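Local coordinates for protein signal recognition particle subunit SRP68 (Chaetomium thermophilum, PDB 4P3G) that binds and remodels SRP RNA through the RNA-binding domain seen here, as a subunit of the signal recognition particle that serves protein translocation, at the interface of chains A and B. Residues are numbered along the deposited sequence; one frame, centred on the assembly and turned at random. Chains: chain A/B, Signal recognition particle subunit SRP68.

The interface of chains A and B. Residues chain A 199-200, 203; chain B 203, 211.
A:Arg199, A:Phe200 and A:Tyr203 meet B:Tyr203 and B:Leu211 in a mainly apolar, two-fold symmetric interface between two copies of the SRP68 RNA-binding domain. Helix 186-205 of chain A packs against the same helix of chain B and the loop that follows it. The patch helps join the two copies in the deposited assembly. This pairing may be a feature of the crystal and need not occur in the particle.

B:Tyr203 lies across one turn of the chain A helix. CG is anti to the backbone N (chi1 172°), which sends the ring toward chain A. Ring carbon CE1 comes up against the backbone between A:Arg199 and A:Phe200, 3.7 Å from A:Phe200 CA, with that CA set well off the phenol plane. The same CE1 carbon lies 3.9 Å from A:Arg199 CB. The phenol oxygen reaches the edge of the A:Phe200 ring and lies in that ring's plane, with OH 3.3 Å from A:Phe200 CD1. This is an edge contact, not a stack. An alanine in place of B:Tyr203 would probably open a gap over this helical turn and leave the A:Phe200 edge without its phenol neighbour.

The two Tyr203 side chains cross at about a right angle. They meet near their bases, with A:Tyr203 CB 4.1 Å from B:Tyr203 CD1. The twin of each contact recurs with the chains exchanged.

On the other flank, A:Arg199 and B:Leu211 run past each other in opposite directions. The arginine chain is extended from CG to NE (chi3 178°), and its aliphatic part serves as an apolar surface. The guanidinium group presents one face to the leucine methyl CD1, which sits off-centre, toward the rim. The same methyl also packs on the arginine stem, with B:Leu211 CD1 3.4 Å from A:Arg199 CG.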
loop_
_atom_site.group_PDB
_atom_site.type_symbol
_atom_site.label_atom_id
_atom_site.label_comp_id
_atom_site.label_asym_id
_atom_site.label_seq_id
_atom_site.Cartn_x
_atom_site.Cartn_y
_atom_site.Cartn_z
ATOM N N ARG A 199 -5.929 6.580 8.725
ATOM C CA ARG A 199 -6.384 5.244 8.405
ATOM C C ARG A 199 -7.894 5.219 8.289
ATOM O O ARG A 199 -8.443 4.567 7.406
ATOM C CB ARG A 199 -5.927 4.260 9.444
ATOM C CG ARG A 199 -4.440 4.022 9.416
ATOM C CD ARG A 199 -4.123 2.859 10.308
ATOM N NE ARG A 199 -2.708 2.494 10.324
ATOM C CZ ARG A 199 -2.110 1.751 9.397
ATOM N NH1 ARG A 199 -2.803 1.288 8.356
ATOM N NH2 ARG A 199 -0.820 1.463 9.528
ATOM N N PHE A 200 -8.561 5.948 9.169
ATOM C CA PHE A 200 -10.009 5.992 9.153
ATOM C C PHE A 200 -10.525 6.692 7.911
ATOM O O PHE A 200 -11.411 6.179 7.206
ATOM C CB PHE A 200 -10.523 6.693 10.403
ATOM C CG PHE A 200 -12.010 6.691 10.522
ATOM C CD1 PHE A 200 -12.678 5.590 11.007
ATOM C CD2 PHE A 200 -12.744 7.806 10.137
ATOM C CE1 PHE A 200 -14.060 5.594 11.101
ATOM C CE2 PHE A 200 -14.125 7.822 10.232
ATOM C CZ PHE A 200 -14.786 6.708 10.723
ATOM N N TYR A 203 -9.992 4.708 4.839
ATOM C CA TYR A 203 -11.026 3.698 4.788
ATOM C C TYR A 203 -12.339 4.284 4.277
ATOM O O TYR A 203 -12.965 3.715 3.390
ATOM C CB TYR A 203 -11.260 3.112 6.166
ATOM C CG TYR A 203 -12.426 2.175 6.163
ATOM C CD1 TYR A 203 -12.344 0.936 5.516
ATOM C CD2 TYR A 203 -13.635 2.543 6.749
ATOM C CE1 TYR A 203 -13.415 0.084 5.479
ATOM C CE2 TYR A 203 -14.714 1.697 6.714
ATOM C CZ TYR A 203 -14.608 0.461 6.077
ATOM O OH TYR A 203 -15.694 -0.392 6.048
ATOM N N TYR B 203 -8.771 -2.818 7.870
ATOM C CA TYR B 203 -8.735 -1.624 8.685
ATOM C C TYR B 203 -8.613 -2.006 10.159
ATOM O O TYR B 203 -7.753 -1.500 10.862
ATOM C CB TYR B 203 -9.989 -0.808 8.469
ATOM C CG TYR B 203 -10.103 0.349 9.428
ATOM C CD1 TYR B 203 -9.261 1.442 9.332
ATOM C CD2 TYR B 203 -11.054 0.334 10.454
ATOM C CE1 TYR B 203 -9.358 2.491 10.200
ATOM C CE2 TYR B 203 -11.165 1.382 11.331
ATOM C CZ TYR B 203 -10.315 2.463 11.208
ATOM O OH TYR B 203 -10.421 3.514 12.091
ATOM N N LEU B 211 1.546 2.527 6.958
ATOM C CA LEU B 211 0.563 3.377 6.308
ATOM C C LEU B 211 1.024 3.765 4.913
ATOM O O LEU B 211 2.167 4.199 4.740
ATOM C CB LEU B 211 0.370 4.659 7.107
ATOM C CG LEU B 211 -0.815 5.486 6.618
ATOM C CD1 LEU B 211 -2.101 4.861 7.054
ATOM C CD2 LEU B 211 -0.722 6.898 7.083
#